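Local coordinates for 2,3-dihydroxybenzoate-AMP ligase (Mycobacterium smegmatis, PDB 5KEI), which is an AMP-binding enzyme of the ANL superfamily, built from a large N-terminal domain and a smaller C-terminal domain, at residues S20-F25 / P204-L209; W42-L47 / T226-V231; E133-A138 / R162-S167. All coordinates share one frame; numbering follows the deposited sequence.

Contact 1: S20-F25 / P204-L209; sequences SLLAGF and PAAPAL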
loop_
_atom_site.group_PDB
_atom_site.type_symbol
_atom_site.label_atom_id
_atom_site.label_comp_id
_atom_site.label_asym_id
_atom_site.label_seq_id
_atom_site.Cartn_x
_atom_site.Cartn_y
_atom_site.Cartn_z
ATOM N N SER A 20 2.245 -21.796 3.231
ATOM C CA SER A 20 3.211 -20.893 3.808
ATOM C C SER A 20 2.604 -19.507 3.915
ATOM O O SER A 20 3.315 -18.543 4.209
ATOM C CB SER A 20 4.452 -20.844 2.928
ATOM O OG SER A 20 4.039 -20.734 1.573
ATOM N N LEU A 21 1.304 -19.401 3.626
ATOM C CA LEU A 21 0.590 -18.149 3.827
ATOM C C LEU A 21 0.756 -17.744 5.281
ATOM O O LEU A 21 1.072 -16.599 5.568
ATOM C CB LEU A 21 -0.892 -18.272 3.468
ATOM C CG LEU A 21 -1.748 -17.067 3.891
ATOM C CD1 LEU A 21 -1.192 -15.786 3.310
ATOM C CD2 LEU A 21 -3.226 -17.212 3.508
ATOM N N LEU A 22 0.577 -18.699 6.190
ATOM C CA LEU A 22 0.693 -18.429 7.624
ATOM C C LEU A 22 2.148 -18.230 8.037
ATOM O O LEU A 22 2.442 -17.531 9.015
ATOM C CB LEU A 22 0.051 -19.555 8.438
ATOM C CG LEU A 22 -1.475 -19.565 8.306
ATOM C CD1 LEU A 22 -2.136 -20.522 9.298
ATOM C CD2 LEU A 22 -2.039 -18.141 8.460
ATOM N N ALA A 23 3.054 -18.822 7.269
ATOM C CA ALA A 23 4.483 -18.743 7.573
ATOM C C ALA A 23 5.045 -17.331 7.427
ATOM O O ALA A 23 5.971 -16.952 8.152
ATOM C CB ALA A 23 5.266 -19.709 6.686
ATOM N N GLY A 24 4.496 -16.563 6.491
ATOM C CA GLY A 24 4.975 -15.218 6.227
ATOM C C GLY A 24 4.211 -14.146 6.978
ATOM O O GLY A 24 4.572 -12.964 6.942
ATOM N N PHE A 25 3.167 -14.578 7.681
ATOM C CA PHE A 25 2.198 -13.681 8.297
ATOM C C PHE A 25 2.432 -13.481 9.800
ATOM O O PHE A 25 2.615 -14.432 10.555
ATOM C CB PHE A 25 0.788 -14.212 8.036
ATOM C CG PHE A 25 -0.305 -13.323 8.553
ATOM C CD1 PHE A 25 -0.394 -11.998 8.151
ATOM C CD2 PHE A 25 -1.249 -13.811 9.444
ATOM C CE1 PHE A 25 -1.408 -11.169 8.627
ATOM C CE2 PHE A 25 -2.263 -12.983 9.929
ATOM C CZ PHE A 25 -2.334 -11.654 9.518
ATOM N N PRO A 204 -10.780 -15.362 8.585
ATOM C CA PRO A 204 -10.970 -13.946 8.260
ATOM C C PRO A 204 -9.907 -13.045 8.913
ATOM O O PRO A 204 -9.666 -11.918 8.457
ATOM C CB PRO A 204 -12.383 -13.654 8.789
ATOM C CG PRO A 204 -12.642 -14.696 9.804
ATOM C CD PRO A 204 -11.944 -15.922 9.291
ATOM N N ALA A 205 -9.255 -13.553 9.951
ATOM C CA ALA A 205 -8.127 -12.856 10.545
ATOM C C ALA A 205 -6.782 -13.232 9.874
ATOM O O ALA A 205 -5.722 -12.842 10.356
ATOM C CB ALA A 205 -8.071 -13.136 12.036
ATOM N N ALA A 206 -6.844 -13.987 8.775
ATOM C CA ALA A 206 -5.685 -14.291 7.932
ATOM C C ALA A 206 -5.695 -13.350 6.727
ATOM O O ALA A 206 -6.738 -12.744 6.450
ATOM C CB ALA A 206 -5.720 -15.766 7.472
ATOM N N PRO A 207 -4.550 -13.225 6.006
ATOM C CA PRO A 207 -4.460 -12.351 4.830
ATOM C C PRO A 207 -5.515 -12.620 3.765
ATOM O O PRO A 207 -5.707 -13.756 3.382
ATOM C CB PRO A 207 -3.062 -12.662 4.274
ATOM C CG PRO A 207 -2.275 -13.011 5.464
ATOM C CD PRO A 207 -3.217 -13.754 6.372
ATOM N N ALA A 208 -6.181 -11.568 3.298
ATOM C CA ALA A 208 -7.094 -11.679 2.184
ATOM C C ALA A 208 -6.343 -11.370 0.904
ATOM O O ALA A 208 -6.536 -12.049 -0.106
ATOM C CB ALA A 208 -8.268 -10.730 2.348
ATOM N N LEU A 209 -5.504 -10.329 0.948
ATOM C CA LEU A 209 -4.677 -9.953 -0.202
ATOM C C LEU A 209 -3.354 -9.347 0.265
ATOM O O LEU A 209 -3.200 -9.043 1.447
ATOM C CB LEU A 209 -5.420 -8.962 -1.120
ATOM C CG LEU A 209 -6.106 -7.719 -0.528
ATOM C CD1 LEU A 209 -5.111 -6.697 -0.003
ATOM C CD2 LEU A 209 -6.996 -7.051 -1.561
#
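Ser-20 opens a single turn of helix-like chain near the start of the model. Its OG is hydrogen-bonded to Arg-97 NH1, and its O accepts Gly-24 N at 3.2 Å. This turn directs Leu-21 and Phe-25 at the segment 204-209, with Leu-22 at the margin. Leu-21 comes first. With CG anti to the backbone N (chi1 170°), it extends tip to tip toward the proline ring. Its CD1 branch lies 3.7 Å from Pro-207 CG. Leu-21 also touches Phe-416 and Val-121. Leu-22 is more exposed and adds little; its CD2 comes no nearer than 4.5 Å to Ala-206 CB.

Pro-207, which Leu-21 meets, is the first residue of strand 207-212, in the seven-stranded mixed sheet. There the strand lies between 121-124 and the antiparallel edge strand 222-226. Just after the proline, Ala-208 and Leu-209 both pair with Arg-225 in a classic beta bulge. The N-terminal turn thus packs on the start of this strand.

Gly-24 is buried and bonds through its backbone to Asn-417. Phe-25 follows and makes the closest contact. CG is anti to the backbone N (chi1 -176°), which sends the ring out over Pro-207. Pro-207 CD sits 3.5 Å from the centroid of the Phe-25 ring, only 6° off the ring normal, a well-centred CH-pi contact. Pro-207 CG comes within 3.4 Å of Phe-25 CD1 on the same face. Further out, Ala-205 O meets Phe-25 CE2 obliquely at 3.5 Å. The phenyl group also touches Pro-224 and Thr-226 of strand 222-226.

Contact 2: W42-L47 / T226-V231; sequences WRDQLL and THQDYV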
loop_
_atom_site.group_PDB
_atom_site.type_symbol
_atom_site.label_atom_id
_atom_site.label_comp_id
_atom_site.label_asym_id
_atom_site.label_seq_id
_atom_site.Cartn_x
_atom_site.Cartn_y
_atom_site.Cartn_z
ATOM N N TRP A 42 -14.161 -5.375 13.406
ATOM C CA TRP A 42 -13.995 -6.686 12.782
ATOM C C TRP A 42 -15.283 -7.517 12.763
ATOM O O TRP A 42 -15.735 -7.980 13.809
ATOM C CB TRP A 42 -12.914 -7.458 13.527
ATOM C CG TRP A 42 -11.521 -6.966 13.289
ATOM C CD1 TRP A 42 -11.146 -5.729 12.844
ATOM C CD2 TRP A 42 -10.313 -7.713 13.455
ATOM N NE1 TRP A 42 -9.784 -5.661 12.736
ATOM C CE2 TRP A 42 -9.244 -6.875 13.095
ATOM C CE3 TRP A 42 -10.028 -9.028 13.863
ATOM C CZ2 TRP A 42 -7.918 -7.281 13.147
ATOM C CZ3 TRP A 42 -8.710 -9.435 13.904
ATOM C CH2 TRP A 42 -7.671 -8.560 13.551
ATOM N N ARG A 43 -15.853 -7.738 11.581
ATOM C CA ARG A 43 -17.193 -8.319 11.486
ATOM C C ARG A 43 -17.242 -9.757 10.965
ATOM O O ARG A 43 -18.295 -10.227 10.523
ATOM C CB ARG A 43 -18.065 -7.439 10.603
ATOM C CG ARG A 43 -18.227 -6.039 11.129
ATOM C CD ARG A 43 -19.004 -6.024 12.432
ATOM N NE ARG A 43 -20.438 -5.806 12.251
ATOM C CZ ARG A 43 -21.081 -4.680 12.568
ATOM N NH1 ARG A 43 -20.432 -3.639 13.084
ATOM N NH2 ARG A 43 -22.389 -4.591 12.371
ATOM N N ASP A 44 -16.096 -10.430 10.977
ATOM C CA ASP A 44 -16.024 -11.875 10.748
ATOM C C ASP A 44 -16.415 -12.343 9.346
ATOM O O ASP A 44 -16.564 -13.552 9.113
ATOM C CB ASP A 44 -16.900 -12.597 11.780
ATOM C CG ASP A 44 -16.517 -12.252 13.203
ATOM O OD1 ASP A 44 -15.300 -12.227 13.510
ATOM O OD2 ASP A 44 -17.429 -11.986 14.010
ATOM N N GLN A 45 -16.591 -11.402 8.423
ATOM C CA GLN A 45 -16.962 -11.744 7.059
ATOM C C GLN A 45 -15.787 -11.591 6.073
ATOM O O GLN A 45 -14.945 -10.676 6.196
ATOM C CB GLN A 45 -18.148 -10.895 6.611
ATOM C CG GLN A 45 -19.405 -11.053 7.484
ATOM C CD GLN A 45 -19.990 -12.462 7.435
ATOM O OE1 GLN A 45 -20.180 -13.034 6.355
ATOM N NE2 GLN A 45 -20.280 -13.026 8.608
ATOM N N LEU A 46 -15.734 -12.503 5.107
ATOM C CA LEU A 46 -14.639 -12.565 4.152
ATOM C C LEU A 46 -14.719 -11.397 3.196
ATOM O O LEU A 46 -15.815 -10.912 2.928
ATOM C CB LEU A 46 -14.670 -13.879 3.364
ATOM C CG LEU A 46 -14.352 -15.210 4.072
ATOM C CD1 LEU A 46 -14.252 -16.296 3.025
ATOM C CD2 LEU A 46 -13.082 -15.165 4.911
ATOM N N LEU A 47 -13.573 -10.985 2.652
ATOM C CA LEU A 47 -13.523 -9.843 1.752
ATOM C C LEU A 47 -14.520 -9.973 0.598
ATOM O O LEU A 47 -15.192 -8.998 0.258
ATOM C CB LEU A 47 -12.101 -9.642 1.197
ATOM C CG LEU A 47 -11.801 -8.389 0.362
ATOM C CD1 LEU A 47 -12.444 -7.134 0.961
ATOM C CD2 LEU A 47 -10.280 -8.178 0.202
ATOM N N THR A 226 -5.673 -8.418 6.305
ATOM C CA THR A 226 -6.590 -9.498 6.603
ATOM C C THR A 226 -7.981 -9.153 6.105
ATOM O O THR A 226 -8.273 -7.991 5.807
ATOM C CB THR A 226 -6.631 -9.776 8.095
ATOM O OG1 THR A 226 -7.193 -8.642 8.765
ATOM C CG2 THR A 226 -5.237 -10.009 8.604
ATOM N N HIS A 227 -8.832 -10.170 5.997
ATOM C CA HIS A 227 -10.236 -9.970 5.650
ATOM C C HIS A 227 -10.865 -9.001 6.641
ATOM O O HIS A 227 -11.543 -8.045 6.251
ATOM C CB HIS A 227 -11.012 -11.296 5.654
ATOM C CG HIS A 227 -10.550 -12.286 4.631
ATOM N ND1 HIS A 227 -11.095 -12.360 3.362
ATOM C CD2 HIS A 227 -9.629 -13.276 4.696
ATOM C CE1 HIS A 227 -10.514 -13.331 2.689
ATOM N NE2 HIS A 227 -9.618 -13.908 3.475
ATOM N N GLN A 228 -10.614 -9.254 7.923
ATOM C CA GLN A 228 -11.190 -8.456 8.995
ATOM C C GLN A 228 -10.880 -6.971 8.805
ATOM O O GLN A 228 -11.782 -6.119 8.886
ATOM C CB GLN A 228 -10.669 -8.927 10.359
ATOM C CG GLN A 228 -11.128 -10.340 10.832
ATOM C CD GLN A 228 -12.560 -10.361 11.407
ATOM O OE1 GLN A 228 -13.400 -9.555 11.020
ATOM N NE2 GLN A 228 -12.825 -11.279 12.347
ATOM N N ASP A 229 -9.609 -6.646 8.545
ATOM C CA ASP A 229 -9.224 -5.256 8.663
ATOM C C ASP A 229 -9.476 -4.524 7.356
ATOM O O ASP A 229 -9.722 -3.318 7.365
ATOM C CB ASP A 229 -7.768 -5.060 9.111
ATOM C CG ASP A 229 -6.745 -5.445 8.065
ATOM O OD1 ASP A 229 -6.334 -6.606 8.008
ATOM O OD2 ASP A 229 -6.407 -4.574 7.233
ATOM N N TYR A 230 -9.488 -5.252 6.243
ATOM C CA TYR A 230 -9.660 -4.611 4.942
ATOM C C TYR A 230 -11.148 -4.306 4.695
ATOM O O TYR A 230 -11.485 -3.259 4.137
ATOM C CB TYR A 230 -9.042 -5.474 3.815
ATOM C CG TYR A 230 -8.517 -4.573 2.713
ATOM C CD1 TYR A 230 -7.563 -3.607 3.052
ATOM C CD2 TYR A 230 -8.839 -4.722 1.368
ATOM C CE1 TYR A 230 -7.011 -2.764 2.138
ATOM C CE2 TYR A 230 -8.247 -3.849 0.396
ATOM C CZ TYR A 230 -7.334 -2.872 0.814
ATOM O OH TYR A 230 -6.711 -1.978 -0.023
ATOM N N VAL A 231 -12.034 -5.186 5.153
ATOM C CA VAL A 231 -13.464 -4.897 5.075
ATOM C C VAL A 231 -13.779 -3.717 5.990
ATOM O O VAL A 231 -14.470 -2.773 5.593
ATOM C CB VAL A 231 -14.305 -6.111 5.454
ATOM C CG1 VAL A 231 -15.811 -5.741 5.541
ATOM C CG2 VAL A 231 -14.064 -7.234 4.443
HETATM O O HOH W 1 -14.703 -6.425 9.172
#
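Gln-228 crosses Trp-42 at about a right angle. Its CB rests over the indole face, 3.3 Å from Trp-42 CD2. The chain bends at chi2 (-79°) and carries the amide to Asp-44. Two bonds grip it there. Asp-44 N donates to Gln-228 OE1 at 2.8 Å, from above the carbonyl plane. Gln-228 NE2 donates to Asp-44 OD1 at 2.9 Å. The amide and carboxylate planes stand 63° apart. A water bridges Arg-43 N and Gln-228 O.

His-227 and Leu-46 lie side by side and point the same way. Leu-46 CD2 sits 3.7 Å from the centroid of the His-227 ring, almost on its normal. At the ring edge, Leu-47 N donates to His-227 ND1 at 2.9 Å and 177°. Leu-47 slides past Val-231, and its CD2 meets the edge of the Tyr-230 ring.

Segment 42-47 is the loop between helices 30-38 and 49-57. It packs against the N-terminal end of helix 227-240, which follows edge strand 222-226. A capping box fixes this helix start. Asp-229 N donates to Thr-226 OG1, and Thr-226 N to the syn lone pair of Asp-229 OD1.

Trp-42 NE1 bonds Pro-409 O, and Arg-37 forms a salt bridge with Asp-44 OD2. That pairing should favour a charged Asp-44. The nearly straight bond into ND1 implies that this nitrogen carries no proton, so a neutral His-227 protonated on NE2 is likely.

Contact 3: E133-A138 / R162-S167; sequences ELTHFA and RELVRS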
loop_
_atom_site.group_PDB
_atom_site.type_symbol
_atom_site.label_atom_id
_atom_site.label_comp_id
_atom_site.label_asym_id
_atom_site.label_seq_id
_atom_site.Cartn_x
_atom_site.Cartn_y
_atom_site.Cartn_z
ATOM N N GLU A 133 10.800 -5.620 -9.949
ATOM C CA GLU A 133 9.751 -5.622 -8.914
ATOM C C GLU A 133 8.945 -6.928 -8.880
ATOM O O GLU A 133 8.866 -7.600 -7.849
ATOM C CB GLU A 133 8.785 -4.453 -9.119
ATOM C CG GLU A 133 9.375 -3.079 -8.861
ATOM C CD GLU A 133 10.263 -2.581 -9.990
ATOM O OE1 GLU A 133 9.932 -2.813 -11.177
ATOM O OE2 GLU A 133 11.294 -1.946 -9.685
ATOM N N LEU A 134 8.341 -7.268 -10.013
ATOM C CA LEU A 134 7.502 -8.449 -10.117
ATOM C C LEU A 134 8.261 -9.717 -9.736
ATOM O O LEU A 134 7.708 -10.610 -9.076
ATOM C CB LEU A 134 6.923 -8.581 -11.532
ATOM C CG LEU A 134 5.826 -7.585 -11.961
ATOM C CD1 LEU A 134 4.822 -8.229 -12.919
ATOM C CD2 LEU A 134 5.095 -6.941 -10.775
ATOM N N THR A 135 9.528 -9.785 -10.136
ATOM C CA THR A 135 10.386 -10.927 -9.804
ATOM C C THR A 135 10.553 -11.075 -8.297
ATOM O O THR A 135 10.347 -12.150 -7.744
ATOM C CB THR A 135 11.763 -10.790 -10.477
ATOM O OG1 THR A 135 11.648 -11.240 -11.828
ATOM C CG2 THR A 135 12.823 -11.610 -9.767
ATOM N N HIS A 136 10.909 -9.981 -7.641
ATOM C CA HIS A 136 11.021 -9.954 -6.189
ATOM C C HIS A 136 9.674 -10.246 -5.511
ATOM O O HIS A 136 9.635 -10.976 -4.522
ATOM C CB HIS A 136 11.580 -8.602 -5.742
ATOM C CG HIS A 136 11.627 -8.425 -4.256
ATOM N ND1 HIS A 136 12.559 -9.063 -3.460
ATOM C CD2 HIS A 136 10.880 -7.666 -3.430
ATOM C CE1 HIS A 136 12.368 -8.711 -2.204
ATOM N NE2 HIS A 136 11.357 -7.864 -2.151
ATOM N N PHE A 137 8.576 -9.696 -6.039
ATOM C CA PHE A 137 7.233 -10.018 -5.510
ATOM C C PHE A 137 6.920 -11.527 -5.607
ATOM O O PHE A 137 6.464 -12.125 -4.637
ATOM C CB PHE A 137 6.134 -9.209 -6.220
ATOM C CG PHE A 137 6.216 -7.721 -5.972
ATOM C CD1 PHE A 137 6.865 -7.226 -4.856
ATOM C CD2 PHE A 137 5.657 -6.822 -6.863
ATOM C CE1 PHE A 137 6.962 -5.855 -4.632
ATOM C CE2 PHE A 137 5.745 -5.456 -6.650
ATOM C CZ PHE A 137 6.404 -4.973 -5.528
ATOM N N ALA A 138 7.187 -12.133 -6.765
ATOM C CA ALA A 138 6.992 -13.580 -6.958
ATOM C C ALA A 138 7.744 -14.402 -5.920
ATOM O O ALA A 138 7.190 -15.336 -5.331
ATOM C CB ALA A 138 7.431 -14.000 -8.362
ATOM N N ARG A 162 7.347 -13.977 -19.704
ATOM C CA ARG A 162 8.289 -14.992 -20.174
ATOM C C ARG A 162 9.562 -14.995 -19.337
ATOM O O ARG A 162 10.016 -16.050 -18.898
ATOM C CB ARG A 162 8.616 -14.793 -21.666
ATOM C CG ARG A 162 7.490 -15.261 -22.601
ATOM C CD ARG A 162 7.881 -15.284 -24.070
ATOM N NE ARG A 162 7.759 -13.973 -24.697
ATOM C CZ ARG A 162 6.735 -13.588 -25.457
ATOM N NH1 ARG A 162 5.721 -14.411 -25.701
ATOM N NH2 ARG A 162 6.728 -12.370 -25.977
ATOM N N GLU A 163 10.128 -13.826 -19.075
ATOM C CA GLU A 163 11.329 -13.793 -18.251
ATOM C C GLU A 163 11.005 -14.074 -16.778
ATOM O O GLU A 163 11.858 -14.578 -16.044
ATOM C CB GLU A 163 12.054 -12.454 -18.410
ATOM C CG GLU A 163 12.498 -12.109 -19.859
ATOM C CD GLU A 163 13.162 -13.268 -20.636
ATOM O OE1 GLU A 163 13.743 -14.208 -20.029
ATOM O OE2 GLU A 163 13.102 -13.224 -21.888
ATOM N N LEU A 164 9.769 -13.784 -16.356
ATOM C CA LEU A 164 9.340 -14.050 -14.975
ATOM C C LEU A 164 9.253 -15.545 -14.632
ATOM O O LEU A 164 9.760 -15.986 -13.598
ATOM C CB LEU A 164 7.979 -13.407 -14.693
ATOM C CG LEU A 164 7.591 -13.537 -13.220
ATOM C CD1 LEU A 164 8.615 -12.810 -12.357
ATOM C CD2 LEU A 164 6.179 -13.030 -12.935
ATOM N N VAL A 165 8.584 -16.315 -15.484
ATOM C CA VAL A 165 8.436 -17.741 -15.242
ATOM C C VAL A 165 9.783 -18.451 -15.397
ATOM O O VAL A 165 10.015 -19.488 -14.766
ATOM C CB VAL A 165 7.388 -18.393 -16.189
ATOM C CG1 VAL A 165 7.224 -19.868 -15.862
ATOM C CG2 VAL A 165 6.030 -17.701 -16.065
ATOM N N ARG A 166 10.674 -17.900 -16.220
ATOM C CA ARG A 166 11.992 -18.510 -16.390
ATOM C C ARG A 166 12.760 -18.504 -15.066
ATOM O O ARG A 166 13.346 -19.514 -14.671
ATOM C CB ARG A 166 12.810 -17.791 -17.467
ATOM C CG ARG A 166 14.132 -18.487 -17.776
ATOM C CD ARG A 166 15.253 -17.503 -18.043
ATOM N NE ARG A 166 15.472 -16.625 -16.892
ATOM C CZ ARG A 166 16.202 -16.938 -15.822
ATOM N NH1 ARG A 166 16.813 -18.116 -15.743
ATOM N NH2 ARG A 166 16.334 -16.063 -14.832
ATOM N N SER A 167 12.743 -17.365 -14.380
ATOM C CA SER A 167 13.442 -17.223 -13.107
ATOM C C SER A 167 12.613 -17.725 -11.919
ATOM O O SER A 167 13.149 -17.984 -10.842
ATOM C CB SER A 167 13.833 -15.760 -12.884
ATOM O OG SER A 167 12.700 -14.933 -12.960
#
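Leu-164 of helix 158-167 makes nearly all of the close contact with segment 133-138 of helix 131-141, and does so through one methyl. CG is anti to the backbone N (chi1 -174°), which turns the side chain toward the neighbouring helix. Its CD1 comes to 3.6 Å from Thr-135 CA and 3.5 Å from Thr-135 OG1. Leu-164 and Thr-135 slide past each other in opposite directions. The same methyl lies 4.1 Å from Leu-134 O and 4.3 Å from Ala-138 CB. One leucine tip therefore touches three residues along one side of helix 131-141. Leu-134 and Ala-138 also pack on strand 97-101, so this part faces the sheet.

The other part is loose. Ser-167 OG stands 4.0 Å from Thr-135 OG1, both residues are partly exposed, and no hydrogen bond joins the two segments. Arg-162 forms a salt bridge with Glu-182, elsewhere in the domain.

The two segment axes approach to 10.1 Å and cross at -35°, running in broadly the same direction. Both helices are connections of a beta-alpha-beta kind. Helix 131-141 links the parallel strands 121-124 and 145-149, and helix 158-167 links 145-149 to 173-177.

The polar groups at the border look to their own helices. Thr-135 OG1 makes a weak hydrogen bond to Leu-131 O, and Ser-167 OG lies near carbonyls one turn or less back. The contact therefore rests on van der Waals packing of a single methyl, with no polar bond across it; the hydroxyl of Thr-135 is oriented, weakly, from within its own helix.

Contacts 1 and 2 are neighbours, both partly buried, and touch: Pro-204 O lies 2.9 Å from Gln-228 N, a probable hydrogen bond. Both tie the early chain (20-47) to later elements of the fold, contact 1 to strand 207-212 and contact 2 to the start of helix 227-240. Their chemistry differs. Contact 1 is apolar, with a proline on a ring face. Contact 2 is larger and rich in hydrogen bonds, as loop backbone meets a helix start. Contact 3 is buried but small, with no hydrogen bond across it. It pairs two helices that connect strands of the seven-stranded sheet, to which strand 207-212 belongs. Its centre lies about 30 Å from that of contact 2.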